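Hypothetical membrane protein (Corynebacterium glutamicum, PDB 6JSB) binds heme and probably passes it on in the heme uptake machinery of Corynebacteria. Local coordinates at residues A[6-16]-A[55-64]. Residues are numbered along the deposited sequence; the frame is centred on the assembly and turned at random. Where two conformers were deposited one is given.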
loop_
_atom_site.group_PDB
_atom_site.type_symbol
_atom_site.label_atom_id
_atom_site.label_comp_id
_atom_site.label_asym_id
_atom_site.label_seq_id
_atom_site.Cartn_x
_atom_site.Cartn_y
_atom_site.Cartn_z
ATOM N N VAL A 6 -21.613 -13.732 -3.273
ATOM C CA VAL A 6 -21.194 -12.431 -3.811
ATOM C C VAL A 6 -19.795 -12.609 -4.375
ATOM O O VAL A 6 -18.882 -13.012 -3.651
ATOM C CB VAL A 6 -21.245 -11.319 -2.743
ATOM C CG1 VAL A 6 -20.795 -9.930 -3.307
ATOM C CG2 VAL A 6 -22.692 -11.215 -2.186
ATOM N N THR A 7 -19.641 -12.358 -5.672
ATOM C CA THR A 7 -18.342 -12.387 -6.356
ATOM C C THR A 7 -17.979 -10.944 -6.640
ATOM O O THR A 7 -18.722 -10.250 -7.341
ATOM C CB THR A 7 -18.421 -13.159 -7.667
ATOM O OG1 THR A 7 -18.861 -14.490 -7.396
ATOM C CG2 THR A 7 -17.036 -13.202 -8.353
ATOM N N THR A 8 -16.839 -10.502 -6.115
ATOM C CA THR A 8 -16.432 -9.096 -6.227
ATOM C C THR A 8 -15.179 -9.010 -7.097
ATOM O O THR A 8 -14.220 -9.750 -6.872
ATOM C CB THR A 8 -16.148 -8.514 -4.851
ATOM O OG1 THR A 8 -17.320 -8.609 -4.021
ATOM C CG2 THR A 8 -15.687 -7.016 -4.985
ATOM N N THR A 9 -15.199 -8.117 -8.089
ATOM C CA THR A 9 -14.053 -7.832 -8.938
ATOM C C THR A 9 -13.838 -6.324 -8.939
ATOM O O THR A 9 -14.713 -5.560 -8.535
ATOM C CB THR A 9 -14.259 -8.309 -10.371
ATOM O OG1 THR A 9 -15.522 -7.801 -10.871
ATOM C CG2 THR A 9 -14.306 -9.855 -10.361
ATOM N N GLY A 10 -12.730 -5.909 -9.522
ATOM C CA GLY A 10 -12.483 -4.490 -9.730
ATOM C C GLY A 10 -11.082 -4.064 -9.318
ATOM O O GLY A 10 -10.112 -4.844 -9.409
ATOM N N THR A 11 -10.943 -2.801 -8.893
ATOM C CA THR A 11 -9.628 -2.279 -8.522
ATOM C C THR A 11 -9.791 -1.360 -7.333
ATOM O O THR A 11 -10.890 -0.848 -7.066
ATOM C CB THR A 11 -8.980 -1.420 -9.645
ATOM O OG1 THR A 11 -9.907 -0.366 -10.045
ATOM C CG2 THR A 11 -8.654 -2.276 -10.879
ATOM N N ALA A 12 -8.680 -1.085 -6.671
ATOM C CA ALA A 12 -8.602 0.002 -5.688
ATOM C C ALA A 12 -7.543 0.970 -6.194
ATOM O O ALA A 12 -6.452 0.543 -6.570
ATOM C CB ALA A 12 -8.229 -0.474 -4.294
ATOM N N ASP A 13 -7.846 2.262 -6.144
ATOM C CA ASP A 13 -6.894 3.322 -6.467
ATOM C C ASP A 13 -6.319 3.827 -5.159
ATOM O O ASP A 13 -7.049 4.440 -4.384
ATOM C CB ASP A 13 -7.578 4.495 -7.193
ATOM C CG ASP A 13 -7.825 4.245 -8.707
ATOM O OD1 ASP A 13 -8.690 3.406 -9.066
ATOM O OD2 ASP A 13 -7.197 4.952 -9.539
ATOM N N TRP A 14 -5.004 3.644 -4.943
ATOM C CA TRP A 14 -4.382 4.086 -3.671
ATOM C C TRP A 14 -2.933 4.437 -3.963
ATOM O O TRP A 14 -2.129 3.519 -4.195
ATOM C CB TRP A 14 -4.464 2.992 -2.615
ATOM C CG TRP A 14 -3.905 3.427 -1.296
ATOM C CD1 TRP A 14 -4.149 4.622 -0.642
ATOM C CD2 TRP A 14 -2.985 2.698 -0.505
ATOM N NE1 TRP A 14 -3.415 4.636 0.559
ATOM C CE2 TRP A 14 -2.654 3.502 0.620
ATOM C CE3 TRP A 14 -2.342 1.449 -0.678
ATOM C CZ2 TRP A 14 -1.784 3.083 1.623
ATOM C CZ3 TRP A 14 -1.421 1.027 0.358
ATOM C CH2 TRP A 14 -1.172 1.851 1.462
ATOM N N SER A 15 -2.584 5.741 -3.889
ATOM C CA SER A 15 -1.212 6.170 -4.218
ATOM C C SER A 15 -0.239 6.030 -3.049
ATOM O O SER A 15 0.917 6.395 -3.190
ATOM C CB SER A 15 -1.193 7.653 -4.644
ATOM O OG SER A 15 -2.085 7.817 -5.731
ATOM N N VAL A 16 -0.693 5.527 -1.906
ATOM C CA VAL A 16 0.046 5.342 -0.656
ATOM C C VAL A 16 0.244 6.698 0.021
ATOM O O VAL A 16 -0.333 6.965 1.089
ATOM C CB VAL A 16 1.395 4.577 -0.879
ATOM C CG1 VAL A 16 2.080 4.341 0.469
ATOM C CG2 VAL A 16 1.091 3.192 -1.509
ATOM N N ARG A 55 2.345 10.199 -9.304
ATOM C CA ARG A 55 2.258 8.762 -9.482
ATOM C C ARG A 55 0.960 8.247 -8.871
ATOM O O ARG A 55 0.537 8.667 -7.762
ATOM C CB ARG A 55 3.445 8.057 -8.807
ATOM C CG ARG A 55 3.401 6.515 -9.011
ATOM C CD ARG A 55 4.710 5.931 -8.476
ATOM N NE ARG A 55 5.918 6.214 -9.310
ATOM C CZ ARG A 55 6.276 5.462 -10.341
ATOM N NH1 ARG A 55 5.490 4.473 -10.801
ATOM N NH2 ARG A 55 7.455 5.707 -10.941
ATOM N N GLU A 56 0.372 7.297 -9.576
ATOM C CA GLU A 56 -0.850 6.606 -9.087
ATOM C C GLU A 56 -0.618 5.109 -9.120
ATOM O O GLU A 56 0.179 4.596 -9.938
ATOM C CB GLU A 56 -2.041 6.956 -10.021
ATOM C CG GLU A 56 -2.424 8.441 -9.900
ATOM C CD GLU A 56 -3.606 8.800 -10.775
ATOM O OE1 GLU A 56 -3.359 9.158 -11.919
ATOM O OE2 GLU A 56 -4.784 8.688 -10.325
ATOM N N PHE A 57 -1.301 4.378 -8.220
ATOM C CA PHE A 57 -1.279 2.922 -8.282
ATOM C C PHE A 57 -2.696 2.393 -8.310
ATOM O O PHE A 57 -3.534 2.860 -7.514
ATOM C CB PHE A 57 -0.610 2.286 -7.002
ATOM C CG PHE A 57 0.802 2.699 -6.737
ATOM C CD1 PHE A 57 1.091 3.465 -5.604
ATOM C CD2 PHE A 57 1.833 2.287 -7.583
ATOM C CE1 PHE A 57 2.423 3.850 -5.305
ATOM C CE2 PHE A 57 3.121 2.636 -7.284
ATOM C CZ PHE A 57 3.431 3.435 -6.173
ATOM N N THR A 58 -2.964 1.396 -9.158
ATOM C CA THR A 58 -4.227 0.662 -9.010
ATOM C C THR A 58 -3.877 -0.750 -8.562
ATOM O O THR A 58 -2.882 -1.321 -9.024
ATOM C CB THR A 58 -5.072 0.581 -10.296
ATOM O OG1 THR A 58 -4.421 -0.296 -11.221
ATOM C CG2 THR A 58 -5.263 1.960 -10.893
ATOM N N TRP A 59 -4.638 -1.281 -7.624
ATOM C CA TRP A 59 -4.402 -2.578 -7.042
ATOM C C TRP A 59 -5.548 -3.496 -7.442
ATOM O O TRP A 59 -6.719 -3.081 -7.324
ATOM C CB TRP A 59 -4.343 -2.470 -5.480
ATOM C CG TRP A 59 -3.303 -1.477 -4.950
ATOM C CD1 TRP A 59 -3.398 -0.104 -4.945
ATOM C CD2 TRP A 59 -2.049 -1.795 -4.301
ATOM N NE1 TRP A 59 -2.282 0.460 -4.346
ATOM C CE2 TRP A 59 -1.434 -0.555 -3.953
ATOM C CE3 TRP A 59 -1.400 -3.002 -4.000
ATOM C CZ2 TRP A 59 -0.240 -0.479 -3.278
ATOM C CZ3 TRP A 59 -0.148 -2.935 -3.325
ATOM C CH2 TRP A 59 0.413 -1.685 -2.981
ATOM N N PRO A 60 -5.279 -4.727 -7.889
ATOM C CA PRO A 60 -6.361 -5.570 -8.398
ATOM C C PRO A 60 -7.151 -6.187 -7.258
ATOM O O PRO A 60 -6.582 -6.665 -6.288
ATOM C CB PRO A 60 -5.612 -6.652 -9.204
ATOM C CG PRO A 60 -4.233 -6.775 -8.462
ATOM C CD PRO A 60 -3.934 -5.332 -8.088
ATOM N N VAL A 61 -8.481 -6.215 -7.394
ATOM C CA VAL A 61 -9.327 -6.920 -6.431
ATOM C C VAL A 61 -9.263 -8.419 -6.693
ATOM O O VAL A 61 -9.449 -8.886 -7.833
ATOM C CB VAL A 61 -10.778 -6.430 -6.523
ATOM C CG1 VAL A 61 -11.714 -7.355 -5.625
ATOM C CG2 VAL A 61 -10.804 -4.983 -6.043
ATOM N N LEU A 62 -8.962 -9.182 -5.639
ATOM C CA LEU A 62 -9.005 -10.642 -5.708
ATOM C C LEU A 62 -10.398 -11.197 -5.403
ATOM O O LEU A 62 -10.794 -12.216 -5.994
ATOM C CB LEU A 62 -8.004 -11.251 -4.705
ATOM C CG LEU A 62 -6.544 -10.854 -4.996
ATOM C CD1 LEU A 62 -5.604 -11.394 -3.905
ATOM C CD2 LEU A 62 -6.138 -11.334 -6.333
ATOM N N GLY A 63 -11.125 -10.544 -4.507
ATOM C CA GLY A 63 -12.455 -10.988 -4.123
ATOM C C GLY A 63 -12.857 -10.334 -2.815
ATOM O O GLY A 63 -12.167 -9.452 -2.282
ATOM N N SER A 64 -14.019 -10.748 -2.329
ATOM C CA SER A 64 -14.498 -10.218 -1.062
ATOM C C SER A 64 -14.916 -11.361 -0.149
ATOM O O SER A 64 -15.116 -12.506 -0.578
ATOM C CB SER A 64 -15.677 -9.270 -1.266
ATOM O OG SER A 64 -16.786 -10.029 -1.796
HETATM O O HOH W 1 -15.502 -12.390 -4.325
HETATM O O HOH W 2 -13.358 -12.226 -7.611
HETATM O O HOH W 3 -10.844 -8.136 -10.097
HETATM O O HOH W 4 -5.587 7.089 -8.498
HETATM O O HOH W 5 -3.414 5.972 -6.940
#
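Thr8 OG1 has two partners: Ser64 OG donates to it at 2.7 Å, and it also hydrogen-bonds Asn192 OD1 of strand 186-198, on the other flank of strand 6-14. This places the pair in the antiparallel sheet of the HtaA domain, where strand 6-14 runs between strands 56-64 and 186-198. Direct backbone bonds run from Gly10-Val61 to Trp14-Phe57, with Ala12 and Trp59 forming a hydrogen-bonded pair in the middle whose two N-H...O bonds lie in the carbonyl planes. Toward Ser64 water bridges the backbones instead: one water accepts from Thr8 N and Ser64 N, a second donates to Thr8 O and Leu62 O, and a third joins Gly10 N to Val61 O. Here strand 56-64 has a classic beta bulge, Leu62 and Gly63 both facing Lys70 of strand 68-81. Val61 packs over this part of strand 6-14, its CG2 lying 3.4 Å from Gly10 C and its CG1 4.0 Å from Thr8 CG2. Leu71 and Leu190 cover this side chain from neighbouring strands. At the other end Trp59 leans along strand 6-14, CG beside its own backbone N (chi1 -56°), which brings NE1 within 3.1 Å of Trp14 O. The bond is nearly straight (168°), meets a carbonyl lone pair and lies in the indole plane, fixing the ring's rotation. Trp14 crosses this indole at an oblique 37° between planes, CE3 being 3.9 Å from Trp59 CZ2. Beyond them Val16 CG2 meets Phe57 CE1 on the way to the heme pocket, the Val16 side chain lying about 9 Å from the heme. Asp13 shares a face with Thr11 and Thr58; in one of its two conformers Glu56 OE2 comes within 4.5 Å of Asp13 OD2, and a water donates to both. Another water, hydrogen-bonded to Ser15 OG, accepts from Phe57 N at 2.9 Å.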